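Protein FkbI (Streptomyces hygroscopicus, PDB 1R2J) binds FAD and, as a member of the acyl-CoA dehydrogenase family, probably oxidises an acyl-ACP intermediate on the route to the methoxymalonyl extender unit of FK520. Local coordinates at residues G225-S228 / V229-C233; L271-A274 / E275-A279; P181-S184 / G185-A189. All coordinates share one frame; numbering follows the deposited sequence.

In the fold
From the N terminus the three contacts follow in series, and none nests inside or crosses another. Interaction 3 comes first and folds up the loop between strands 175-179 and 192-196, which are paired in the antiparallel sheet of the middle domain. Interaction 1 is one stretch of helix 219-248 and interaction 2 one of helix 262-287, both in the helical C-terminal domain. Trp231 CH2 lies 4.3 Å from Ala279 O, so the two helical contacts meet in packing. Interactions 1 and 3, with centres about 18 Å apart, do not touch, but both lie near the FAD, and Met343 of helix 332-345 meets Val229 of one and Cys186 of the other.

Interaction 1 (G225-S228 / V229-C233); sequences GRKS and VAWGC
Lys227 and Trp231, one helical turn apart, lie beside each other on the same flank of the helix, and their side chains cross at a slant. The aliphatic stem of the lysine does the touching: with CG anti to the backbone N (chi1 175°), Lys227 CG comes to 4.0 Å from Trp231 CD1 on the pyrrole part of the indole. The same ring corner rests against the backbone, Trp231 CD1 being 3.2 Å from Lys227 O, which also accepts the bond from Trp231 N. Beyond this point the lysine chain bends, and its NZ forms a salt bridge with Glu42 and a hydrogen bond with Ser54, while the indole packs on helices 54-67 and 262-287.

Val229 is turned differently. Its CG2 branch sits beside the backbone N, anti to the carbonyl carbon, which places Val229 CG2 3.0 Å from Gly225 O; the short bond from Val229 N to Gly225 O, 2.6 Å, ends on the same oxygen. All of this belongs to the long helix 219-248 of the C-terminal helical domain, whose regular bonding is interrupted here by a kink: the N atoms of Gly225 and Ser228 lack bonds to the preceding turn. Gly225 has phi 106°, where a CB would press on the carbonyl oxygen of the residue before.

After the kink the pattern runs on from Ala230 N to Arg226 O and from Gly232 N to Ser228 O (2.8 Å). Arg226 extends away from the contact, and its NE hydrogen-bonds to Glu347 O; the Val229 side chain is about 8 Å from the FAD.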
ATOM      1  N   GLY A 225       0.222  -6.160  -0.509  1.00 27.62           N
ATOM      2  CA  GLY A 225       0.479  -5.015   0.345  1.00 26.40           C
ATOM      3  C   GLY A 225       1.986  -4.986   0.445  1.00 22.61           C
ATOM      4  O   GLY A 225       2.609  -3.988   0.104  1.00 25.11           O
ATOM      5  N   ARG A 226       2.579  -6.082   0.907  1.00 20.29           N
ATOM      6  CA  ARG A 226       4.031  -6.145   0.966  1.00 18.98           C
ATOM      7  C   ARG A 226       4.499  -6.159  -0.484  1.00 18.68           C
ATOM      8  O   ARG A 226       5.473  -5.498  -0.834  1.00 18.13           O
ATOM      9  CB  ARG A 226       4.501  -7.410   1.694  1.00 17.59           C
ATOM     10  CG  ARG A 226       4.572  -7.213   3.189  1.00 21.78           C
ATOM     11  CD  ARG A 226       4.926  -8.469   3.958  1.00 22.96           C
ATOM     12  NE  ARG A 226       4.783  -8.201   5.386  1.00 27.69           N
ATOM     13  CZ  ARG A 226       4.619  -9.128   6.319  1.00 27.12           C
ATOM     14  NH1 ARG A 226       4.574 -10.410   5.984  1.00 25.44           N
ATOM     15  NH2 ARG A 226       4.498  -8.764   7.590  1.00 29.38           N
ATOM     16  N   LYS A 227       3.781  -6.901  -1.326  1.00 18.12           N
ATOM     17  CA  LYS A 227       4.116  -6.985  -2.746  1.00 17.69           C
ATOM     18  C   LYS A 227       3.845  -5.646  -3.423  1.00 17.08           C
ATOM     19  O   LYS A 227       4.635  -5.173  -4.245  1.00 17.76           O
ATOM     20  CB  LYS A 227       3.285  -8.078  -3.427  1.00 17.61           C
ATOM     21  CG  LYS A 227       3.483  -8.160  -4.946  1.00 19.78           C
ATOM     22  CD  LYS A 227       2.712  -9.338  -5.559  1.00 20.75           C
ATOM     23  CE  LYS A 227       1.217  -9.065  -5.617  1.00 22.79           C
ATOM     24  NZ  LYS A 227       0.468 -10.239  -6.152  1.00 22.09           N
ATOM     25  N   SER A 228       2.721  -5.040  -3.060  1.00 16.33           N
ATOM     26  CA  SER A 228       2.316  -3.766  -3.626  1.00 17.62           C
ATOM     27  C   SER A 228       3.234  -2.640  -3.163  1.00 16.88           C
ATOM     28  O   SER A 228       3.629  -1.791  -3.954  1.00 17.90           O
ATOM     29  CB  SER A 228       0.867  -3.460  -3.234  1.00 17.69           C
ATOM     30  OG  SER A 228       0.375  -2.355  -3.969  1.00 17.92           O
ATOM     31  N   VAL A 229       3.567  -2.627  -1.877  1.00 16.87           N
ATOM     32  CA  VAL A 229       4.452  -1.597  -1.356  1.00 15.66           C
ATOM     33  C   VAL A 229       5.815  -1.720  -2.018  1.00 14.33           C
ATOM     34  O   VAL A 229       6.439  -0.711  -2.342  1.00 16.09           O
ATOM     35  CB  VAL A 229       4.624  -1.700   0.172  1.00 15.71           C
ATOM     36  CG1 VAL A 229       5.825  -0.854   0.630  1.00 15.10           C
ATOM     37  CG2 VAL A 229       3.353  -1.216   0.868  1.00 17.76           C
ATOM     38  N   ALA A 230       6.268  -2.955  -2.226  1.00 14.03           N
ATOM     39  CA  ALA A 230       7.568  -3.185  -2.856  1.00 13.70           C
ATOM     40  C   ALA A 230       7.598  -2.558  -4.260  1.00 13.54           C
ATOM     41  O   ALA A 230       8.541  -1.859  -4.616  1.00 13.56           O
ATOM     42  CB  ALA A 230       7.860  -4.688  -2.925  1.00 15.24           C
ATOM     43  N   TRP A 231       6.552  -2.796  -5.045  1.00 14.41           N
ATOM     44  CA  TRP A 231       6.477  -2.229  -6.388  1.00 16.47           C
ATOM     45  C   TRP A 231       6.301  -0.719  -6.293  1.00 16.71           C
ATOM     46  O   TRP A 231       6.806   0.025  -7.129  1.00 18.69           O
ATOM     47  CB  TRP A 231       5.313  -2.842  -7.183  1.00 15.84           C
ATOM     48  CG  TRP A 231       5.629  -4.187  -7.756  1.00 14.88           C
ATOM     49  CD1 TRP A 231       5.109  -5.391  -7.368  1.00 16.85           C
ATOM     50  CD2 TRP A 231       6.537  -4.470  -8.832  1.00 16.34           C
ATOM     51  NE1 TRP A 231       5.636  -6.405  -8.139  1.00 17.01           N
ATOM     52  CE2 TRP A 231       6.515  -5.868  -9.042  1.00 17.28           C
ATOM     53  CE3 TRP A 231       7.367  -3.678  -9.639  1.00 15.66           C
ATOM     54  CZ2 TRP A 231       7.290  -6.491 -10.026  1.00 15.82           C
ATOM     55  CZ3 TRP A 231       8.138  -4.301 -10.619  1.00 17.15           C
ATOM     56  CH2 TRP A 231       8.091  -5.694 -10.801  1.00 15.84           C
ATOM     57  N   GLY A 232       5.591  -0.273  -5.264  1.00 17.50           N
ATOM     58  CA  GLY A 232       5.391   1.150  -5.085  1.00 16.96           C
ATOM     59  C   GLY A 232       6.742   1.817  -4.890  1.00 18.11           C
ATOM     60  O   GLY A 232       7.000   2.902  -5.428  1.00 17.80           O
ATOM     61  N   CYS A 233       7.616   1.160  -4.133  1.00 16.21           N
ATOM     62  CA  CYS A 233       8.948   1.703  -3.869  1.00 16.95           C
ATOM     63  C   CYS A 233       9.816   1.726  -5.109  1.00 16.28           C
ATOM     64  O   CYS A 233      10.667   2.600  -5.259  1.00 16.34           O
ATOM     65  CB  CYS A 233       9.630   0.919  -2.753  1.00 15.92           C
ATOM     66  SG  CYS A 233       8.774   1.143  -1.179  1.00 20.28           S
TER

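Interaction 2 (L271-A274 / E275-A279); sequences LWTA and EQIAA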
ATOM      1  N   LEU A 271      21.666   5.652  -7.594  1.00 14.32           N
ATOM      2  CA  LEU A 271      20.213   5.736  -7.769  1.00 15.25           C
ATOM      3  C   LEU A 271      19.744   4.724  -8.806  1.00 14.89           C
ATOM      4  O   LEU A 271      18.727   4.050  -8.624  1.00 15.25           O
ATOM      5  CB  LEU A 271      19.802   7.147  -8.200  1.00 16.62           C
ATOM      6  CG  LEU A 271      19.539   8.155  -7.074  1.00 19.20           C
ATOM      7  CD1 LEU A 271      19.377   9.549  -7.656  1.00 17.34           C
ATOM      8  CD2 LEU A 271      18.277   7.745  -6.307  1.00 21.78           C
ATOM      9  N   TRP A 272      20.495   4.622  -9.896  1.00 15.99           N
ATOM     10  CA  TRP A 272      20.173   3.688 -10.962  1.00 16.40           C
ATOM     11  C   TRP A 272      20.273   2.263 -10.442  1.00 16.42           C
ATOM     12  O   TRP A 272      19.404   1.438 -10.704  1.00 18.37           O
ATOM     13  CB  TRP A 272      21.138   3.874 -12.131  1.00 17.55           C
ATOM     14  CG  TRP A 272      21.057   2.785 -13.145  1.00 19.75           C
ATOM     15  CD1 TRP A 272      22.004   1.836 -13.408  1.00 21.35           C
ATOM     16  CD2 TRP A 272      19.962   2.511 -14.021  1.00 20.27           C
ATOM     17  NE1 TRP A 272      21.567   0.987 -14.393  1.00 20.14           N
ATOM     18  CE2 TRP A 272      20.315   1.379 -14.790  1.00 21.67           C
ATOM     19  CE3 TRP A 272      18.714   3.111 -14.235  1.00 22.57           C
ATOM     20  CZ2 TRP A 272      19.465   0.833 -15.756  1.00 22.61           C
ATOM     21  CZ3 TRP A 272      17.866   2.566 -15.198  1.00 23.30           C
ATOM     22  CH2 TRP A 272      18.248   1.439 -15.945  1.00 24.17           C
ATOM     23  N   THR A 273      21.347   1.991  -9.707  1.00 15.41           N
ATOM     24  CA  THR A 273      21.604   0.673  -9.136  1.00 14.07           C
ATOM     25  C   THR A 273      20.527   0.268  -8.133  1.00 14.13           C
ATOM     26  O   THR A 273      20.100  -0.885  -8.110  1.00 15.71           O
ATOM     27  CB  THR A 273      22.994   0.653  -8.460  1.00 14.26           C
ATOM     28  OG1 THR A 273      24.000   0.832  -9.464  1.00 16.92           O
ATOM     29  CG2 THR A 273      23.240  -0.661  -7.742  1.00 14.24           C
ATOM     30  N   ALA A 274      20.095   1.218  -7.309  1.00 13.98           N
ATOM     31  CA  ALA A 274      19.062   0.955  -6.319  1.00 15.88           C
ATOM     32  C   ALA A 274      17.766   0.592  -7.037  1.00 16.30           C
ATOM     33  O   ALA A 274      17.102  -0.381  -6.684  1.00 15.09           O
ATOM     34  CB  ALA A 274      18.841   2.191  -5.446  1.00 13.04           C
ATOM     35  N   GLU A 275      17.415   1.389  -8.044  1.00 15.36           N
ATOM     36  CA  GLU A 275      16.207   1.153  -8.818  1.00 15.94           C
ATOM     37  C   GLU A 275      16.219  -0.240  -9.453  1.00 16.38           C
ATOM     38  O   GLU A 275      15.203  -0.932  -9.456  1.00 14.74           O
ATOM     39  CB  GLU A 275      16.073   2.202  -9.922  1.00 17.40           C
ATOM     40  CG  GLU A 275      14.817   2.034 -10.782  1.00 17.34           C
ATOM     41  CD  GLU A 275      14.788   3.007 -11.939  1.00 20.32           C
ATOM     42  OE1 GLU A 275      15.446   4.059 -11.842  1.00 22.49           O
ATOM     43  OE2 GLU A 275      14.103   2.727 -12.944  1.00 20.99           O
ATOM     44  N   GLN A 276      17.370  -0.638  -9.993  1.00 16.16           N
ATOM     45  CA  GLN A 276      17.506  -1.940 -10.636  1.00 15.56           C
ATOM     46  C   GLN A 276      17.369  -3.076  -9.625  1.00 15.09           C
ATOM     47  O   GLN A 276      16.714  -4.086  -9.901  1.00 16.42           O
ATOM     48  CB  GLN A 276      18.858  -2.052 -11.350  1.00 17.19           C
ATOM     49  CG  GLN A 276      19.041  -1.104 -12.529  1.00 19.17           C
ATOM     50  CD  GLN A 276      17.816  -1.042 -13.418  1.00 20.33           C
ATOM     51  OE1 GLN A 276      16.986  -0.143 -13.285  1.00 25.05           O
ATOM     52  NE2 GLN A 276      17.687  -2.006 -14.320  1.00 21.30           N
ATOM     53  N   ILE A 277      17.993  -2.913  -8.462  1.00 14.06           N
ATOM     54  CA  ILE A 277      17.934  -3.926  -7.416  1.00 13.84           C
ATOM     55  C   ILE A 277      16.491  -4.141  -6.950  1.00 14.96           C
ATOM     56  O   ILE A 277      16.020  -5.279  -6.855  1.00 14.10           O
ATOM     57  CB  ILE A 277      18.799  -3.523  -6.201  1.00 15.46           C
ATOM     58  CG1 ILE A 277      20.283  -3.616  -6.562  1.00 15.11           C
ATOM     59  CG2 ILE A 277      18.501  -4.450  -4.998  1.00 14.01           C
ATOM     60  CD1 ILE A 277      21.183  -3.104  -5.472  1.00 14.57           C
ATOM     61  N   ALA A 278      15.794  -3.046  -6.663  1.00 13.48           N
ATOM     62  CA  ALA A 278      14.405  -3.124  -6.216  1.00 16.02           C
ATOM     63  C   ALA A 278      13.514  -3.810  -7.260  1.00 17.02           C
ATOM     64  O   ALA A 278      12.653  -4.624  -6.924  1.00 17.73           O
ATOM     65  CB  ALA A 278      13.877  -1.716  -5.911  1.00 14.22           C
ATOM     66  N   ALA A 279      13.726  -3.487  -8.531  1.00 16.99           N
ATOM     67  CA  ALA A 279      12.930  -4.088  -9.596  1.00 16.06           C
ATOM     68  C   ALA A 279      13.158  -5.601  -9.705  1.00 16.88           C
ATOM     69  O   ALA A 279      12.205  -6.378  -9.812  1.00 15.54           O
ATOM     70  CB  ALA A 279      13.245  -3.411 -10.928  1.00 17.46           C
TER
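Trp272 and Gln276 make a flat stack one turn apart, the amide plane of Gln276 lying 6° from parallel over one face of the indole. Gln276 CD is 3.4 Å from Trp272 CZ2, above the benzene half. Lower on the chain, Gln276 CG makes a CH-pi contact, 3.9 Å from the centroid of the five-membered ring. A bend at chi2 (-44°) lays the amide back across the indole.

Aliphatic contact is supplied by the next pair, Thr273 CG2 meeting Ile277 CD1 at 3.9 Å. Ile277 CG1 packs on the backbone carbonyl, 3.1 Å from Thr273 O. Both pairs stand on helix 262-287 of the C-terminal helical domain, where Leu271 and Ala278 pack between helices 297-322 and 219-248, and Ala274 against helix 297-322, while Trp272 and Ile277 are exposed.

Among the charged and polar groups, the Glu275 carboxylate is turned 71° from the indole plane, and Glu275 OE1 makes a salt bridge with Arg241 of helix 219-248; Arg241 also touches Trp272. Thr273 OG1 hydrogen-bonds to Ala269 O one turn earlier. Backbone bonds of the helix run from Glu275 N to Leu271 O, Gln276 N to Trp272 O, Ile277 N to Thr273 O (2.9 Å) and Ala278 N to Ala274 O.

Interaction 3 (P181-S184 / G185-A189); sequences PKPS and GCRAA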
ATOM      1  N   PRO A 181      -5.090  13.644  11.623  1.00 30.27           N
ATOM      2  CA  PRO A 181      -4.913  15.081  11.377  1.00 30.53           C
ATOM      3  C   PRO A 181      -3.794  15.543  10.434  1.00 31.28           C
ATOM      4  O   PRO A 181      -4.071  16.102   9.373  1.00 33.29           O
ATOM      5  CB  PRO A 181      -4.778  15.662  12.788  1.00 31.01           C
ATOM      6  CG  PRO A 181      -4.283  14.503  13.605  1.00 33.28           C
ATOM      7  CD  PRO A 181      -5.085  13.355  13.066  1.00 30.69           C
ATOM      8  N   LYS A 182      -2.538  15.325  10.805  1.00 30.13           N
ATOM      9  CA  LYS A 182      -1.434  15.768   9.959  1.00 28.98           C
ATOM     10  C   LYS A 182      -0.417  14.657   9.670  1.00 26.57           C
ATOM     11  O   LYS A 182       0.648  14.604  10.291  1.00 24.97           O
ATOM     12  CB  LYS A 182      -0.713  16.949  10.627  1.00 30.79           C
ATOM     13  CG  LYS A 182      -1.600  18.136  10.966  1.00 34.20           C
ATOM     14  CD  LYS A 182      -1.883  19.019   9.754  1.00 38.82           C
ATOM     15  CE  LYS A 182      -0.657  19.832   9.340  1.00 40.77           C
ATOM     16  NZ  LYS A 182      -0.971  20.764   8.208  1.00 42.36           N
ATOM     17  N   PRO A 183      -0.731  13.764   8.716  1.00 25.01           N
ATOM     18  CA  PRO A 183       0.175  12.663   8.361  1.00 23.70           C
ATOM     19  C   PRO A 183       1.484  13.215   7.790  1.00 23.59           C
ATOM     20  O   PRO A 183       1.472  14.186   7.030  1.00 21.56           O
ATOM     21  CB  PRO A 183      -0.627  11.882   7.330  1.00 24.22           C
ATOM     22  CG  PRO A 183      -1.426  12.967   6.653  1.00 25.07           C
ATOM     23  CD  PRO A 183      -1.905  13.786   7.823  1.00 23.43           C
ATOM     24  N   SER A 184       2.607  12.602   8.159  1.00 22.37           N
ATOM     25  CA  SER A 184       3.909  13.071   7.686  1.00 25.18           C
ATOM     26  C   SER A 184       4.169  12.794   6.207  1.00 24.82           C
ATOM     27  O   SER A 184       4.775  13.614   5.522  1.00 26.77           O
ATOM     28  CB  SER A 184       5.035  12.458   8.525  1.00 23.93           C
ATOM     29  OG  SER A 184       5.077  11.054   8.366  1.00 23.55           O
ATOM     30  N   GLY A 185       3.715  11.642   5.721  1.00 24.98           N
ATOM     31  CA  GLY A 185       3.918  11.289   4.322  1.00 24.67           C
ATOM     32  C   GLY A 185       2.665  10.658   3.737  1.00 23.71           C
ATOM     33  O   GLY A 185       1.727  10.373   4.486  1.00 22.93           O
ATOM     34  N   CYS A 186       2.644  10.420   2.423  1.00 20.60           N
ATOM     35  CA  CYS A 186       1.469   9.845   1.770  1.00 21.42           C
ATOM     36  C   CYS A 186       0.249  10.631   2.285  1.00 20.28           C
ATOM     37  O   CYS A 186      -0.836  10.083   2.490  1.00 16.61           O
ATOM     38  CB  CYS A 186       1.343   8.355   2.124  1.00 21.88           C
ATOM     39  SG  CYS A 186       2.502   7.236   1.247  1.00 24.73           S
ATOM     40  N   ARG A 187       0.462  11.930   2.475  1.00 21.37           N
ATOM     41  CA  ARG A 187      -0.532  12.847   3.022  1.00 21.95           C
ATOM     42  C   ARG A 187      -1.910  12.929   2.372  1.00 22.76           C
ATOM     43  O   ARG A 187      -2.855  13.414   2.994  1.00 22.75           O
ATOM     44  CB  ARG A 187       0.087  14.247   3.117  1.00 23.66           C
ATOM     45  CG  ARG A 187       1.388  14.261   3.906  1.00 22.71           C
ATOM     46  CD  ARG A 187       1.842  15.671   4.236  1.00 24.00           C
ATOM     47  NE  ARG A 187       2.214  16.434   3.049  1.00 21.94           N
ATOM     48  CZ  ARG A 187       2.734  17.657   3.095  1.00 24.46           C
ATOM     49  NH1 ARG A 187       2.930  18.243   4.267  1.00 22.23           N
ATOM     50  NH2 ARG A 187       3.073  18.283   1.977  1.00 22.74           N
ATOM     51  N   ALA A 188      -2.039  12.453   1.139  1.00 23.16           N
ATOM     52  CA  ALA A 188      -3.331  12.487   0.468  1.00 25.00           C
ATOM     53  C   ALA A 188      -3.970  11.100   0.398  1.00 25.32           C
ATOM     54  O   ALA A 188      -4.973  10.907  -0.292  1.00 25.45           O
ATOM     55  CB  ALA A 188      -3.172  13.059  -0.938  1.00 24.62           C
ATOM     56  N   ALA A 189      -3.402  10.143   1.128  1.00 24.77           N
ATOM     57  CA  ALA A 189      -3.905   8.774   1.116  1.00 24.04           C
ATOM     58  C   ALA A 189      -5.163   8.531   1.949  1.00 24.76           C
ATOM     59  O   ALA A 189      -5.677   7.410   1.986  1.00 23.84           O
ATOM     60  CB  ALA A 189      -2.809   7.821   1.552  1.00 24.14           C
TER
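Pro183 and Arg187 approach to 5.4 Å between their CA atoms because the chain folds back between them. Pro183 is in the polyproline II region, Ser184 has helical angles, Gly185 is extended, Cys186 takes left-handed helical backbone angles (phi 47°, psi 37°), and a type I beta turn follows from Cys186 to Ala189, closed by Ala189 N to Cys186 O at 2.9 Å. The two segments share no hydrogen bond; side chains and carbonyl oxygens make the contact.

The proline ring packs against the returning chain, and Pro183 CG rests 3.7 Å from Arg187 CA. The arginine stem passes the outer end of the proline carbonyl, with Arg187 CG 3.1 Å and Arg187 CD 3.2 Å from Pro183 O; Arg187 CD also lies 3.8 Å from Ser184 O. This fold-back lies in the loop joining strands 175-179 and 192-196 of the middle domain, with Gly185 about 6 Å from the FAD.

A bend at chi3 (-66°) directs the guanidinium group away from the proline, and its NH2 makes a salt bridge with Asp20. Arg338 NH1, which hydrogen-bonds to Ser184 O, comes close to Arg187 NE as a like charge, so Asp20 probably offsets some of the local positive charge. Cys186 is fixed through its backbone, N to Asp339 OD1 and O to His191 NE2, while its side chain meets Met343 of helix 332-345 and Ser73 of helix 69-88.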